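Side-chain contacts in protein ACDH-11, isoform b (Caenorhabditis elegans, PDB 4Y9J), which is a flavoprotein of the acyl-CoA dehydrogenase family that holds flavin-adenine dinucleotide in an assembly of four chains: residues 120-123 / 124-128; 372-375 / 376-380. One frame throughout, in Å; residues are numbered along the deposited sequence.

Contact 1: 120-123 / 124-128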
loop_
_atom_site.group_PDB
_atom_site.type_symbol
_atom_site.label_atom_id
_atom_site.label_comp_id
_atom_site.label_asym_id
_atom_site.label_seq_id
_atom_site.Cartn_x
_atom_site.Cartn_y
_atom_site.Cartn_z
ATOM N N ASP B 120 -22.197 -14.337 42.931
ATOM C CA ASP B 120 -23.216 -15.256 42.469
ATOM C C ASP B 120 -23.193 -15.485 40.916
ATOM O O ASP B 120 -23.396 -14.551 40.156
ATOM C CB ASP B 120 -24.520 -14.574 42.813
ATOM C CG ASP B 120 -25.700 -15.488 42.750
ATOM O OD1 ASP B 120 -25.760 -16.309 41.853
ATOM O OD2 ASP B 120 -26.569 -15.409 43.668
ATOM N N PRO B 121 -23.090 -16.741 40.453
ATOM C CA PRO B 121 -22.959 -16.924 38.995
ATOM C C PRO B 121 -24.033 -16.288 38.121
ATOM O O PRO B 121 -23.740 -15.821 36.986
ATOM C CB PRO B 121 -22.957 -18.438 38.842
ATOM C CG PRO B 121 -22.388 -18.938 40.111
ATOM C CD PRO B 121 -22.850 -17.992 41.194
ATOM N N PHE B 122 -25.268 -16.221 38.618
ATOM C CA PHE B 122 -26.340 -15.636 37.790
ATOM C C PHE B 122 -26.054 -14.137 37.613
ATOM O O PHE B 122 -26.258 -13.583 36.545
ATOM C CB PHE B 122 -27.739 -16.004 38.380
ATOM C CG PHE B 122 -28.679 -14.852 38.565
ATOM C CD1 PHE B 122 -28.587 -14.060 39.682
ATOM C CD2 PHE B 122 -29.672 -14.618 37.680
ATOM C CE1 PHE B 122 -29.461 -13.014 39.886
ATOM C CE2 PHE B 122 -30.556 -13.585 37.874
ATOM C CZ PHE B 122 -30.419 -12.758 38.947
ATOM N N VAL B 123 -25.534 -13.503 38.669
ATOM C CA VAL B 123 -25.247 -12.079 38.627
ATOM C C VAL B 123 -24.095 -11.827 37.666
ATOM O O VAL B 123 -24.121 -10.935 36.855
ATOM C CB VAL B 123 -24.897 -11.548 40.039
ATOM C CG1 VAL B 123 -24.180 -10.196 40.003
ATOM C CG2 VAL B 123 -26.169 -11.477 40.886
ATOM N N ARG B 124 -23.037 -12.579 37.844
ATOM C CA ARG B 124 -21.855 -12.261 37.138
ATOM C C ARG B 124 -21.966 -12.494 35.641
ATOM O O ARG B 124 -21.328 -11.781 34.894
ATOM C CB ARG B 124 -20.690 -12.928 37.807
ATOM C CG ARG B 124 -20.515 -14.379 37.511
ATOM C CD ARG B 124 -19.625 -14.989 38.598
ATOM N NE ARG B 124 -19.360 -16.350 38.162
ATOM C CZ ARG B 124 -19.133 -17.389 38.946
ATOM N NH1 ARG B 124 -19.092 -17.245 40.249
ATOM N NH2 ARG B 124 -18.992 -18.585 38.405
ATOM N N ARG B 125 -22.832 -13.396 35.169
ATOM C CA ARG B 125 -22.957 -13.573 33.745
ATOM C C ARG B 125 -23.776 -12.430 33.171
ATOM O O ARG B 125 -23.511 -11.981 32.064
ATOM C CB ARG B 125 -23.538 -14.944 33.351
ATOM C CG ARG B 125 -22.582 -16.127 33.514
ATOM C CD ARG B 125 -21.368 -16.035 32.576
ATOM N NE ARG B 125 -20.681 -17.305 32.416
ATOM C CZ ARG B 125 -19.597 -17.512 31.677
ATOM N NH1 ARG B 125 -18.980 -16.498 31.047
ATOM N NH2 ARG B 125 -19.115 -18.741 31.599
ATOM N N ILE B 126 -24.716 -11.931 33.962
ATOM C CA ILE B 126 -25.492 -10.777 33.517
ATOM C C ILE B 126 -24.560 -9.560 33.412
ATOM O O ILE B 126 -24.568 -8.855 32.416
ATOM C CB ILE B 126 -26.741 -10.529 34.423
ATOM C CG1 ILE B 126 -27.752 -11.657 34.169
ATOM C CG2 ILE B 126 -27.384 -9.200 34.081
ATOM C CD1 ILE B 126 -28.844 -11.789 35.213
ATOM N N HIS B 127 -23.745 -9.349 34.439
ATOM C CA HIS B 127 -22.815 -8.255 34.457
ATOM C C HIS B 127 -21.877 -8.397 33.217
ATOM O O HIS B 127 -21.750 -7.480 32.439
ATOM C CB HIS B 127 -22.044 -8.296 35.776
ATOM C CG HIS B 127 -21.035 -7.214 35.957
ATOM N ND1 HIS B 127 -20.327 -7.073 37.125
ATOM C CD2 HIS B 127 -20.657 -6.191 35.160
ATOM C CE1 HIS B 127 -19.525 -6.028 37.035
ATOM N NE2 HIS B 127 -19.696 -5.489 35.836
ATOM N N GLN B 128 -21.326 -9.581 33.039
ATOM C CA GLN B 128 -20.371 -9.868 31.996
ATOM C C GLN B 128 -20.938 -9.669 30.652
ATOM O O GLN B 128 -20.308 -9.002 29.779
ATOM C CB GLN B 128 -19.822 -11.285 32.131
ATOM C CG GLN B 128 -18.694 -11.585 31.155
ATOM C CD GLN B 128 -18.498 -13.042 30.842
ATOM O OE1 GLN B 128 -19.366 -13.888 31.086
ATOM N NE2 GLN B 128 -17.353 -13.339 30.241
#

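Contact 2: 372-375 / 376-380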
loop_
_atom_site.group_PDB
_atom_site.type_symbol
_atom_site.label_atom_id
_atom_site.label_comp_id
_atom_site.label_asym_id
_atom_site.label_seq_id
_atom_site.Cartn_x
_atom_site.Cartn_y
_atom_site.Cartn_z
ATOM N N LEU B 372 -31.234 -12.179 24.642
ATOM C CA LEU B 372 -29.846 -12.263 25.043
ATOM C C LEU B 372 -29.686 -12.321 26.539
ATOM O O LEU B 372 -28.876 -13.113 27.060
ATOM C CB LEU B 372 -29.085 -11.055 24.548
ATOM C CG LEU B 372 -27.667 -10.873 25.091
ATOM C CD1 LEU B 372 -26.751 -12.033 24.700
ATOM C CD2 LEU B 372 -27.101 -9.538 24.607
ATOM N N PHE B 373 -30.406 -11.456 27.244
ATOM C CA PHE B 373 -30.307 -11.430 28.708
ATOM C C PHE B 373 -31.003 -12.624 29.377
ATOM O O PHE B 373 -30.543 -13.080 30.391
ATOM C CB PHE B 373 -30.710 -10.049 29.268
ATOM C CG PHE B 373 -29.582 -9.097 29.182
ATOM C CD1 PHE B 373 -28.548 -9.166 30.110
ATOM C CD2 PHE B 373 -29.460 -8.236 28.107
ATOM C CE1 PHE B 373 -27.406 -8.366 29.979
ATOM C CE2 PHE B 373 -28.312 -7.443 27.960
ATOM C CZ PHE B 373 -27.298 -7.504 28.905
ATOM N N GLU B 374 -32.035 -13.182 28.746
ATOM C CA GLU B 374 -32.611 -14.460 29.192
ATOM C C GLU B 374 -31.570 -15.583 29.026
ATOM O O GLU B 374 -31.410 -16.416 29.894
ATOM C CB GLU B 374 -33.865 -14.797 28.376
ATOM C CG GLU B 374 -34.412 -16.220 28.586
ATOM C CD GLU B 374 -35.206 -16.381 29.854
ATOM O OE1 GLU B 374 -35.182 -15.457 30.691
ATOM O OE2 GLU B 374 -35.829 -17.451 30.029
ATOM N N ALA B 375 -30.810 -15.571 27.930
ATOM C CA ALA B 375 -29.674 -16.539 27.803
ATOM C C ALA B 375 -28.578 -16.356 28.913
ATOM O O ALA B 375 -28.102 -17.322 29.467
ATOM C CB ALA B 375 -29.091 -16.468 26.401
ATOM N N ALA B 376 -28.194 -15.118 29.207
ATOM C CA ALA B 376 -27.223 -14.787 30.250
ATOM C C ALA B 376 -27.719 -15.248 31.620
ATOM O O ALA B 376 -26.965 -15.833 32.380
ATOM C CB ALA B 376 -26.992 -13.287 30.295
ATOM N N ARG B 377 -28.980 -14.947 31.906
ATOM C CA ARG B 377 -29.679 -15.436 33.141
ATOM C C ARG B 377 -29.614 -16.930 33.249
ATOM O O ARG B 377 -29.201 -17.462 34.295
ATOM C CB ARG B 377 -31.135 -14.995 33.149
ATOM C CG ARG B 377 -31.888 -15.279 34.406
ATOM C CD ARG B 377 -33.369 -14.910 34.317
ATOM N NE ARG B 377 -34.129 -15.840 33.478
ATOM C CZ ARG B 377 -34.699 -16.943 33.895
ATOM N NH1 ARG B 377 -34.614 -17.283 35.176
ATOM N NH2 ARG B 377 -35.334 -17.724 33.053
ATOM N N LEU B 378 -30.022 -17.619 32.198
ATOM C CA LEU B 378 -30.064 -19.097 32.171
ATOM C C LEU B 378 -28.660 -19.713 32.260
ATOM O O LEU B 378 -28.484 -20.769 32.880
ATOM C CB LEU B 378 -30.739 -19.639 30.896
ATOM C CG LEU B 378 -32.243 -19.341 30.789
ATOM C CD1 LEU B 378 -32.691 -19.566 29.344
ATOM C CD2 LEU B 378 -33.022 -20.171 31.758
ATOM N N LEU B 379 -27.665 -19.021 31.722
ATOM C CA LEU B 379 -26.287 -19.527 31.783
ATOM C C LEU B 379 -25.803 -19.457 33.210
ATOM O O LEU B 379 -25.201 -20.393 33.750
ATOM C CB LEU B 379 -25.365 -18.728 30.865
ATOM C CG LEU B 379 -23.875 -19.112 30.866
ATOM C CD1 LEU B 379 -23.688 -20.552 30.428
ATOM C CD2 LEU B 379 -23.064 -18.166 29.988
ATOM N N GLY B 380 -26.033 -18.308 33.826
ATOM C CA GLY B 380 -25.655 -18.109 35.217
ATOM C C GLY B 380 -26.293 -19.109 36.164
ATOM O O GLY B 380 -25.592 -19.723 37.020
#

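Contact 1: 120-123 / 124-128
The backbone oxygen of Asp120 takes two N-H groups of the first helical turn: Arg124 N lies 3.1 Å from Asp120 O in a fairly straight bond (162° at the hydrogen), and Val123 N adds a weak one. The bonds that follow repeat this four-residue spacing, weakly from Ile126 N to Phe122 O but firmly from His127 N to Val123 O, at 2.9 Å. Phe122 N, too early in the helix for a carbonyl four residues back, is served instead by Asp120 OD1 at 3.3 Å, reached on the anti side, somewhat out of the carboxylate plane. Pro121 suits the position between them, since its ring nitrogen has no N-H to satisfy. Over this ring lies the guanidinium of Arg124, with Pro121 CG beneath one face, offset toward the rim, and 3.7 Å from Arg124 NH1. CG of Arg124 sits between its own backbone N and carbonyl carbon (chi1 79°), which turns the extended chain back over the helix start, where Gly114 O and Val119 O receive NE and NH1. On another side of the helix Ile126 CD1 comes to 3.6 Å from Phe122 CE2, at a slant to the ring; both residues lie against helix 352-383, and Ile126 also against helix 34-41. Arg125 NH1 binds Gln128 OE1 at 2.6 Å, on a lone pair of the amide oxygen and close to the guanidinium plane; salt bridges to Asp150 and Glu383 help fix that arginine. The whole is an N-capped start of an alpha-helix, with aspartate at the N-cap and proline following, opening helix 121-135 of the AidB-like N-terminal region.

Contact 2: 372-375 / 376-380
Within helix 352-383, part of the helical C-terminal region of the acyl-CoA dehydrogenase fold, Glu374 and Arg377 form a salt bridge one turn apart. Their side chains run alongside each other, pointing the same way, and the arginine grips side-on with two nitrogens: Arg377 NE reaches Glu374 OE1 at 3.0 Å, and Arg377 NH2 reaches Glu374 OE2 at 3.1 Å. Both oxygens lie near the plane of the guanidinium, at its edge, but they are met from above the carboxylate plane, the two flat groups being turned 37° apart. Both chains leave the backbone with CG anti to N, then bend, the glutamate at chi2 (79°) and the arginine at chi3 (73°), which brings the charged ends together. Leu378 completes the turn: its CD1 comes to 3.8 Å from Glu374 CG, so that leucine meets the apolar stem of the glutamate while the charged head turns to Arg377. Small side chains let neighbouring helices approach: Ala376 touches Val129 of helix 121-135 and only loosely meets the Phe373 ring (Ala376 CB to Phe373 CD1, 4.4 Å), while Ala375 lies against helix 389-419. Regular backbone bonds, such as Arg377 N to Phe373 O at 2.9 Å, set the spacing of these side chains. Glu374 OE2 also accepts from Tyr535 OH and forms a salt bridge with Arg473 NE. A buried carboxylate gripped by two arginines and a tyrosine is probably kept ionised, its negative charge balancing the positive groups gathered round it.

Overall arrangement
Both contacts join neighbouring turns of one helix, and their helices, 121-135 and 352-383, pack directly together: Pro121 CB comes within 3.5 Å of Gly380 O, and Arg125 NE within 3.5 Å of Leu379 CD2. Gly380, with no side chain, leaves room for the backbone of Pro121 and Phe122 to lie against it. Contact 1, its centre about 18 Å from the centre of the chain, is partly buried and starts a helix; contact 2, its centre about 14 Å from that point, is buried and pairs opposite charges within its own helix, whereas the buried Arg125 of contact 1 sends its charge to Asp150 and Glu383. Helix 34-41 touches both, through Ile126 and Phe373.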